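Local coordinates for protein frutapin (Artocarpus altilis, PDB 5KRP) that probably binds carbohydrates, mannose-type sugars in particular, as a tetrameric lectin of the jacalin-related family from breadfruit, at residues A[19-24]-A[52-57]; A[36-41]-A[96-102]. One frame throughout, in Å; residues are numbered along the deposited sequence.

Contact 1: A[19-24]-A[52-57]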
ATOM      1  N   TRP A  19     -23.239   5.421  -3.896  1.00 16.62           N
ATOM      2  CA  TRP A  19     -22.917   4.606  -2.717  1.00 16.81           C
ATOM      3  C   TRP A  19     -21.492   4.149  -2.797  1.00 15.23           C
ATOM      4  O   TRP A  19     -20.894   4.081  -3.880  1.00 15.11           O
ATOM      5  CB  TRP A  19     -23.841   3.414  -2.543  1.00 16.05           C
ATOM      6  CG  TRP A  19     -23.949   2.456  -3.697  1.00 16.78           C
ATOM      7  CD1 TRP A  19     -24.889   2.475  -4.671  1.00 17.49           C
ATOM      8  CD2 TRP A  19     -23.121   1.295  -3.986  1.00 16.36           C
ATOM      9  NE1 TRP A  19     -24.711   1.455  -5.537  1.00 17.62           N
ATOM     10  CE2 TRP A  19     -23.611   0.729  -5.166  1.00 15.87           C
ATOM     11  CE3 TRP A  19     -21.969   0.712  -3.366  1.00 16.23           C
ATOM     12  CZ2 TRP A  19     -23.051  -0.441  -5.746  1.00 15.45           C
ATOM     13  CZ3 TRP A  19     -21.433  -0.424  -3.893  1.00 14.99           C
ATOM     14  CH2 TRP A  19     -21.934  -0.999  -5.081  1.00 16.07           C
ATOM     15  N   ASP A  20     -20.945   3.870  -1.619  1.00 15.76           N
ATOM     16  CA  ASP A  20     -19.571   3.403  -1.493  1.00 15.38           C
ATOM     17  C   ASP A  20     -19.439   2.509  -0.279  1.00 14.98           C
ATOM     18  O   ASP A  20     -19.626   3.002   0.812  1.00 16.98           O
ATOM     19  CB  ASP A  20     -18.582   4.559  -1.493  1.00 17.18           C
ATOM     20  CG  ASP A  20     -17.124   4.091  -1.510  1.00 19.48           C
ATOM     21  OD1 ASP A  20     -16.810   2.874  -1.412  1.00 15.33           O
ATOM     22  OD2 ASP A  20     -16.273   4.929  -1.893  1.00 23.53           O
ATOM     23  N   ASP A  21     -19.259   1.173  -0.481  1.00 16.20           N
ATOM     24  CA  ASP A  21     -19.168   0.257   0.649  1.00 15.64           C
ATOM     25  C   ASP A  21     -17.879   0.466   1.455  1.00 16.61           C
ATOM     26  O   ASP A  21     -17.799   0.062   2.605  1.00 16.35           O
ATOM     27  CB  ASP A  21     -19.244  -1.201   0.232  1.00 15.12           C
ATOM     28  CG  ASP A  21     -20.634  -1.637  -0.274  1.00 15.53           C
ATOM     29  OD1 ASP A  21     -21.618  -0.944   0.051  1.00 17.40           O
ATOM     30  OD2 ASP A  21     -20.680  -2.744  -0.892  1.00 17.33           O
ATOM     31  N   GLY A  22     -16.902   1.146   0.872  1.00 13.12           N
ATOM     32  CA  GLY A  22     -15.591   1.271   1.498  1.00 15.85           C
ATOM     33  C   GLY A  22     -14.778  -0.020   1.336  1.00 13.98           C
ATOM     34  O   GLY A  22     -15.066  -0.814   0.415  1.00 17.32           O
ATOM     35  N   SER A  23     -13.740  -0.214   2.193  1.00 14.89           N
ATOM     36  CA  SER A  23     -12.768  -1.248   1.976  1.00 15.51           C
ATOM     37  C   SER A  23     -12.698  -2.178   3.164  1.00 14.44           C
ATOM     38  O   SER A  23     -12.906  -1.744   4.297  1.00 14.00           O
ATOM     39  CB  SER A  23     -11.367  -0.632   1.689  1.00 19.06           C
ATOM     40  OG  SER A  23     -11.422   0.051   0.384  1.00 21.62           O
ATOM     41  N   TYR A  24     -12.340  -3.398   2.859  1.00 14.53           N
ATOM     42  CA  TYR A  24     -12.347  -4.572   3.808  1.00 15.56           C
ATOM     43  C   TYR A  24     -11.097  -5.423   3.509  1.00 16.53           C
ATOM     44  O   TYR A  24     -10.058  -4.922   2.952  1.00 17.27           O
ATOM     45  CB  TYR A  24     -13.692  -5.380   3.672  1.00 16.22           C
ATOM     46  CG  TYR A  24     -14.909  -4.502   3.799  1.00 15.40           C
ATOM     47  CD1 TYR A  24     -15.370  -3.787   2.717  1.00 15.54           C
ATOM     48  CD2 TYR A  24     -15.573  -4.365   5.012  1.00 17.23           C
ATOM     49  CE1 TYR A  24     -16.467  -2.936   2.847  1.00 15.30           C
ATOM     50  CE2 TYR A  24     -16.700  -3.538   5.135  1.00 18.17           C
ATOM     51  CZ  TYR A  24     -17.138  -2.811   4.059  1.00 16.64           C
ATOM     52  OH  TYR A  24     -18.252  -1.991   4.220  1.00 18.22           O
ATOM     53  N   PHE A  52     -18.707  -9.610   7.036  1.00 17.78           N
ATOM     54  CA  PHE A  52     -19.270  -8.335   7.337  1.00 17.61           C
ATOM     55  C   PHE A  52     -20.244  -7.984   6.175  1.00 19.50           C
ATOM     56  O   PHE A  52     -19.816  -7.922   5.008  1.00 20.13           O
ATOM     57  CB  PHE A  52     -18.198  -7.248   7.435  1.00 19.80           C
ATOM     58  CG  PHE A  52     -18.731  -5.849   7.761  1.00 19.41           C
ATOM     59  CD1 PHE A  52     -19.394  -5.074   6.780  1.00 19.92           C
ATOM     60  CD2 PHE A  52     -18.562  -5.310   9.011  1.00 20.04           C
ATOM     61  CE1 PHE A  52     -19.878  -3.786   7.064  1.00 19.39           C
ATOM     62  CE2 PHE A  52     -19.051  -4.019   9.311  1.00 22.38           C
ATOM     63  CZ  PHE A  52     -19.716  -3.263   8.323  1.00 20.99           C
ATOM     64  N   SER A  53     -21.548  -7.882   6.475  1.00 20.59           N
ATOM     65  CA  SER A  53     -22.536  -7.605   5.390  1.00 21.63           C
ATOM     66  C   SER A  53     -22.469  -6.174   5.009  1.00 18.69           C
ATOM     67  O   SER A  53     -22.708  -5.273   5.827  1.00 20.99           O
ATOM     68  CB  SER A  53     -23.974  -7.956   5.825  1.00 24.52           C
ATOM     69  OG  SER A  53     -23.992  -9.289   6.232  1.00 27.71           O
ATOM     70  N   GLY A  54     -22.197  -5.919   3.731  1.00 20.40           N
ATOM     71  CA  GLY A  54     -22.294  -4.523   3.235  1.00 21.60           C
ATOM     72  C   GLY A  54     -23.736  -4.085   3.123  1.00 22.77           C
ATOM     73  O   GLY A  54     -24.659  -4.917   3.181  1.00 20.08           O
ATOM     74  N   SER A  55     -23.924  -2.786   3.007  1.00 24.47           N
ATOM     75  CA  SER A  55     -25.233  -2.239   2.802  1.00 23.76           C
ATOM     76  C   SER A  55     -25.810  -2.833   1.549  1.00 23.22           C
ATOM     77  O   SER A  55     -25.124  -3.062   0.590  1.00 21.47           O
ATOM     78  CB  SER A  55     -25.194  -0.710   2.636  1.00 29.68           C
ATOM     79  OG  SER A  55     -24.750  -0.049   3.809  1.00 33.38           O
ATOM     80  N   LYS A  56     -27.116  -3.041   1.554  1.00 21.22           N
ATOM     81  CA  LYS A  56     -27.832  -3.479   0.349  1.00 22.79           C
ATOM     82  C   LYS A  56     -28.014  -2.330  -0.638  1.00 19.59           C
ATOM     83  O   LYS A  56     -28.241  -1.200  -0.242  1.00 22.06           O
ATOM     84  CB  LYS A  56     -29.212  -4.065   0.757  1.00 28.50           C
ATOM     85  CG  LYS A  56     -29.168  -5.236   1.709  1.00 30.23           C
ATOM     86  CD  LYS A  56     -28.560  -6.449   1.030  1.00 36.32           C
ATOM     87  CE  LYS A  56     -28.523  -7.725   1.893  1.00 41.20           C
ATOM     88  NZ  LYS A  56     -27.203  -8.474   1.733  1.00 41.58           N
ATOM     89  N   HIS A  57     -27.817  -2.597  -1.909  1.00 17.84           N
ATOM     90  CA  HIS A  57     -28.105  -1.629  -3.004  1.00 17.44           C
ATOM     91  C   HIS A  57     -29.120  -2.335  -3.934  1.00 17.68           C
ATOM     92  O   HIS A  57     -28.823  -2.847  -5.016  1.00 18.53           O
ATOM     93  CB  HIS A  57     -26.789  -1.222  -3.702  1.00 18.40           C
ATOM     94  CG  HIS A  57     -25.710  -0.912  -2.699  1.00 16.65           C
ATOM     95  ND1 HIS A  57     -25.779   0.203  -1.903  1.00 19.54           N
ATOM     96  CD2 HIS A  57     -24.553  -1.537  -2.378  1.00 17.58           C
ATOM     97  CE1 HIS A  57     -24.737   0.229  -1.082  1.00 17.54           C
ATOM     98  NE2 HIS A  57     -23.991  -0.823  -1.337  1.00 16.60           N
TER
HETATM   99  O   HOH W   1     -22.879  -4.297  -0.303  1.00 20.46           O

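Contact 2: A[36-41]-A[96-102]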
ATOM      1  N   GLU A  36     -32.701  -7.595 -18.098  1.00 24.63           N
ATOM      2  CA  GLU A  36     -32.152  -6.859 -19.217  1.00 25.66           C
ATOM      3  C   GLU A  36     -30.855  -6.122 -18.848  1.00 23.45           C
ATOM      4  O   GLU A  36     -30.048  -5.767 -19.707  1.00 24.21           O
ATOM      5  CB  GLU A  36     -33.201  -5.849 -19.727  1.00 29.38           C
ATOM      6  CG  GLU A  36     -34.392  -6.584 -20.353  1.00 32.53           C
ATOM      7  CD  GLU A  36     -35.490  -6.992 -19.387  1.00 33.18           C
ATOM      8  OE1 GLU A  36     -35.534  -6.641 -18.159  1.00 29.69           O
ATOM      9  OE2 GLU A  36     -36.418  -7.640 -19.922  1.00 39.00           O
ATOM     10  N   ALA A  37     -30.738  -5.841 -17.572  1.00 21.37           N
ATOM     11  CA  ALA A  37     -29.561  -5.108 -17.060  1.00 19.65           C
ATOM     12  C   ALA A  37     -29.283  -5.696 -15.683  1.00 20.22           C
ATOM     13  O   ALA A  37     -30.034  -6.539 -15.197  1.00 17.56           O
ATOM     14  CB  ALA A  37     -29.855  -3.634 -16.977  1.00 20.83           C
ATOM     15  N   ILE A  38     -28.273  -5.154 -14.978  1.00 19.13           N
ATOM     16  CA  ILE A  38     -28.109  -5.472 -13.580  1.00 18.06           C
ATOM     17  C   ILE A  38     -28.911  -4.523 -12.711  1.00 17.00           C
ATOM     18  O   ILE A  38     -28.878  -3.270 -12.899  1.00 18.17           O
ATOM     19  CB  ILE A  38     -26.571  -5.377 -13.187  1.00 17.18           C
ATOM     20  CG1 ILE A  38     -25.696  -6.224 -14.091  1.00 18.05           C
ATOM     21  CG2 ILE A  38     -26.402  -5.647 -11.696  1.00 18.58           C
ATOM     22  CD1 ILE A  38     -25.933  -7.706 -14.071  1.00 18.41           C
ATOM     23  N   GLY A  39     -29.636  -5.110 -11.739  1.00 18.75           N
ATOM     24  CA  GLY A  39     -30.438  -4.428 -10.755  1.00 20.36           C
ATOM     25  C   GLY A  39     -29.707  -4.302  -9.408  1.00 19.61           C
ATOM     26  O   GLY A  39     -28.974  -3.368  -9.169  1.00 20.41           O
ATOM     27  N   SER A  40     -29.974  -5.223  -8.492  1.00 19.22           N
ATOM     28  CA  SER A  40     -29.431  -5.165  -7.150  1.00 18.34           C
ATOM     29  C   SER A  40     -27.947  -5.597  -7.164  1.00 16.76           C
ATOM     30  O   SER A  40     -27.525  -6.373  -7.983  1.00 17.97           O
ATOM     31  CB  SER A  40     -30.202  -6.128  -6.272  1.00 20.02           C
ATOM     32  OG  SER A  40     -31.608  -5.790  -6.205  1.00 18.99           O
ATOM     33  N   PHE A  41     -27.230  -5.145  -6.162  1.00 17.49           N
ATOM     34  CA  PHE A  41     -25.858  -5.508  -5.957  1.00 19.75           C
ATOM     35  C   PHE A  41     -25.550  -5.297  -4.492  1.00 20.16           C
ATOM     36  O   PHE A  41     -25.615  -4.184  -3.952  1.00 20.83           O
ATOM     37  CB  PHE A  41     -24.929  -4.664  -6.864  1.00 19.07           C
ATOM     38  CG  PHE A  41     -23.474  -5.127  -6.822  1.00 18.55           C
ATOM     39  CD1 PHE A  41     -22.624  -4.673  -5.827  1.00 19.27           C
ATOM     40  CD2 PHE A  41     -22.996  -6.038  -7.738  1.00 20.37           C
ATOM     41  CE1 PHE A  41     -21.248  -5.075  -5.840  1.00 19.41           C
ATOM     42  CE2 PHE A  41     -21.677  -6.476  -7.712  1.00 21.14           C
ATOM     43  CZ  PHE A  41     -20.826  -6.011  -6.773  1.00 19.32           C
ATOM     44  N   VAL A  96     -26.277   2.443 -18.139  1.00 18.22           N
ATOM     45  CA  VAL A  96     -26.248   1.597 -16.970  1.00 17.72           C
ATOM     46  C   VAL A  96     -25.413   0.345 -17.201  1.00 17.41           C
ATOM     47  O   VAL A  96     -24.949   0.047 -18.313  1.00 17.25           O
ATOM     48  CB  VAL A  96     -27.702   1.181 -16.519  1.00 17.50           C
ATOM     49  CG1 VAL A  96     -28.574   2.371 -16.318  1.00 18.93           C
ATOM     50  CG2 VAL A  96     -28.344   0.223 -17.500  1.00 17.41           C
ATOM     51  N   VAL A  97     -25.219  -0.428 -16.130  1.00 16.19           N
ATOM     52  CA  VAL A  97     -24.498  -1.689 -16.239  1.00 16.46           C
ATOM     53  C   VAL A  97     -25.462  -2.765 -16.698  1.00 16.92           C
ATOM     54  O   VAL A  97     -26.373  -3.117 -15.961  1.00 19.14           O
ATOM     55  CB  VAL A  97     -23.882  -2.126 -14.874  1.00 16.43           C
ATOM     56  CG1 VAL A  97     -23.161  -3.454 -15.013  1.00 15.13           C
ATOM     57  CG2 VAL A  97     -22.974  -1.005 -14.323  1.00 16.30           C
ATOM     58  N   ARG A  98     -25.249  -3.220 -17.921  1.00 16.98           N
ATOM     59  CA  ARG A  98     -26.145  -4.139 -18.629  1.00 17.93           C
ATOM     60  C   ARG A  98     -25.782  -5.564 -18.307  1.00 18.44           C
ATOM     61  O   ARG A  98     -26.655  -6.437 -18.206  1.00 18.74           O
ATOM     62  CB  ARG A  98     -26.146  -3.900 -20.152  1.00 18.88           C
ATOM     63  CG  ARG A  98     -26.655  -2.536 -20.614  1.00 21.90           C
ATOM     64  CD  ARG A  98     -28.106  -2.251 -20.269  1.00 25.54           C
ATOM     65  NE  ARG A  98     -28.884  -3.315 -20.859  1.00 26.46           N
ATOM     66  CZ  ARG A  98     -29.324  -3.322 -22.111  1.00 30.45           C
ATOM     67  NH1 ARG A  98     -29.184  -2.263 -22.910  1.00 30.12           N
ATOM     68  NH2 ARG A  98     -29.897  -4.410 -22.546  1.00 30.32           N
ATOM     69  N   SER A  99     -24.501  -5.812 -18.049  1.00 17.47           N
ATOM     70  CA  SER A  99     -24.037  -7.180 -17.755  1.00 16.66           C
ATOM     71  C   SER A  99     -22.806  -7.119 -16.800  1.00 18.64           C
ATOM     72  O   SER A  99     -22.001  -6.168 -16.904  1.00 17.57           O
ATOM     73  CB  SER A  99     -23.560  -7.856 -19.019  1.00 18.51           C
ATOM     74  OG  SER A  99     -23.392  -9.227 -18.834  1.00 24.10           O
ATOM     75  N   LEU A 100     -22.636  -8.182 -16.024  1.00 18.01           N
ATOM     76  CA  LEU A 100     -21.415  -8.423 -15.234  1.00 17.24           C
ATOM     77  C   LEU A 100     -20.966  -9.896 -15.385  1.00 20.17           C
ATOM     78  O   LEU A 100     -21.765 -10.818 -15.505  1.00 19.89           O
ATOM     79  CB  LEU A 100     -21.584  -8.090 -13.749  1.00 17.65           C
ATOM     80  CG  LEU A 100     -21.712  -6.642 -13.405  1.00 18.72           C
ATOM     81  CD1 LEU A 100     -22.141  -6.502 -11.997  1.00 20.19           C
ATOM     82  CD2 LEU A 100     -20.373  -5.903 -13.602  1.00 20.63           C
ATOM     83  N   LYS A 101     -19.667 -10.106 -15.297  1.00 17.75           N
ATOM     84  CA  LYS A 101     -19.057 -11.457 -15.275  1.00 17.86           C
ATOM     85  C   LYS A 101     -17.797 -11.394 -14.357  1.00 19.55           C
ATOM     86  O   LYS A 101     -17.066 -10.391 -14.373  1.00 17.28           O
ATOM     87  CB  LYS A 101     -18.593 -11.833 -16.675  1.00 19.19           C
ATOM     88  CG  LYS A 101     -18.018 -13.209 -16.720  1.00 23.26           C
ATOM     89  CD  LYS A 101     -17.266 -13.489 -17.997  1.00 28.81           C
ATOM     90  CE  LYS A 101     -18.138 -13.651 -19.167  1.00 33.73           C
ATOM     91  NZ  LYS A 101     -17.228 -14.105 -20.290  1.00 37.12           N
ATOM     92  N   PHE A 102     -17.578 -12.461 -13.594  1.00 20.52           N
ATOM     93  CA  PHE A 102     -16.509 -12.522 -12.559  1.00 20.42           C
ATOM     94  C   PHE A 102     -15.738 -13.781 -12.816  1.00 20.89           C
ATOM     95  O   PHE A 102     -16.349 -14.844 -13.053  1.00 21.37           O
ATOM     96  CB  PHE A 102     -17.132 -12.631 -11.193  1.00 20.05           C
ATOM     97  CG  PHE A 102     -17.881 -11.445 -10.772  1.00 20.88           C
ATOM     98  CD1 PHE A 102     -17.230 -10.312 -10.385  1.00 21.82           C
ATOM     99  CD2 PHE A 102     -19.293 -11.424 -10.834  1.00 23.07           C
ATOM    100  CE1 PHE A 102     -17.946  -9.185 -10.010  1.00 21.98           C
ATOM    101  CE2 PHE A 102     -20.025 -10.260 -10.518  1.00 22.05           C
ATOM    102  CZ  PHE A 102     -19.350  -9.136 -10.070  1.00 22.39           C
TER

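Contact 1: A[19-24]-A[52-57]
F52 meets Y24 where two sheets of the jacalin-like beta-prism come together, strand 17-20 lying at the edge of one and strand 50-53 at the edge of the other within the chain. Their closest atoms are F52 CD1 and Y24 CE2, 3.5 Å apart. The rings are oblique, their planes at 41°. L47 of the second subunit also packs on F52. The Y24 hydroxyl is turned back to its own segment and donates to D21 O. G54 comes next and brings the chain close to D21, with the CA atoms of G54 and D21 6.3 Å apart. A water donates to S55 O and to D21 OD2, and Y45 also hydrogen-bonds OD2. H57 closes the segment. Its ring lies flat on the five-membered ring of W19, with planes at 9° and the W19 and H57 ring centroids 3.6 Å apart. W19 reaches this position with CG between its backbone N and carbonyl carbon (chi1 56°). S55 O lies over the rim of the opposite imidazole face, without a hydrogen bond. ND1 hydrogen-bonds a glycerol, probably from the crystallisation liquor. H57 NE2 donates to D21 OD1 at 2.8 Å; OD1 lies in the imidazole plane, but NE2 is tilted out of the carboxylate plane on its syn side.

Contact 2: A[36-41]-A[96-102]
E36 O is gripped by two nitrogens of one arginine. R98 NE donates to E36 O at 2.9 Å, and R98 NH2 to the same E36 O at 3.2 Å. The guanidinium comes side-on, with the oxygen near its plane. Both nitrogens approach from the same face of the carbonyl plane. The side chain starts out away from 36-41 and is bent back at its second and third torsions. E115 forms a salt bridge with NH2, which probably helps to fix the guanidinium. Two residues on, I38 N donates to V97 O at 3.0 Å in a nearly straight bond of 169°. A37 CA makes a C-H...O contact with R98 O, 3.4 Å away. Beyond these bonds the contact is apolar. I38 CG1 lies against V97 CG1 at 3.9 Å and also touches L100. Further on, F41 CE2 meets L100 CD1 at 4.3 Å and F102 CZ at 4.2 Å. F102 CZ sits at the edge of the F41 ring. Strand segments 38-41 and 96-102 run at 84° to each other. R98 and S99 form a classic beta bulge opposite Y83. Steeply crossing strands from two of the three four-stranded sheets, packed on a common apolar core, fit the jacalin-type beta-prism fold.

Overall arrangement
Both contacts join different four-stranded sheets of the prism. Contact 1 links the sheets holding strands 17-20 and 50-53, and contact 2 links those holding strands 38-47 and 95-104. The sheet of 38-47 and 50-53, which are neighbours in it, is common to both. The centres are about 17 Å apart, on opposite sides of the chain's centre. Contact 1 is partly buried, borders the second subunit and relies on aromatic pairs, a histidine-carboxylate hydrogen bond and a water bridge. Contact 2 is buried, is touched by no other chain and rests mainly on apolar packing and bonds to backbone oxygens. They meet directly: H57 O lies 3.0 Å from F41 N, a probable hydrogen bond, and W19 packs on F41.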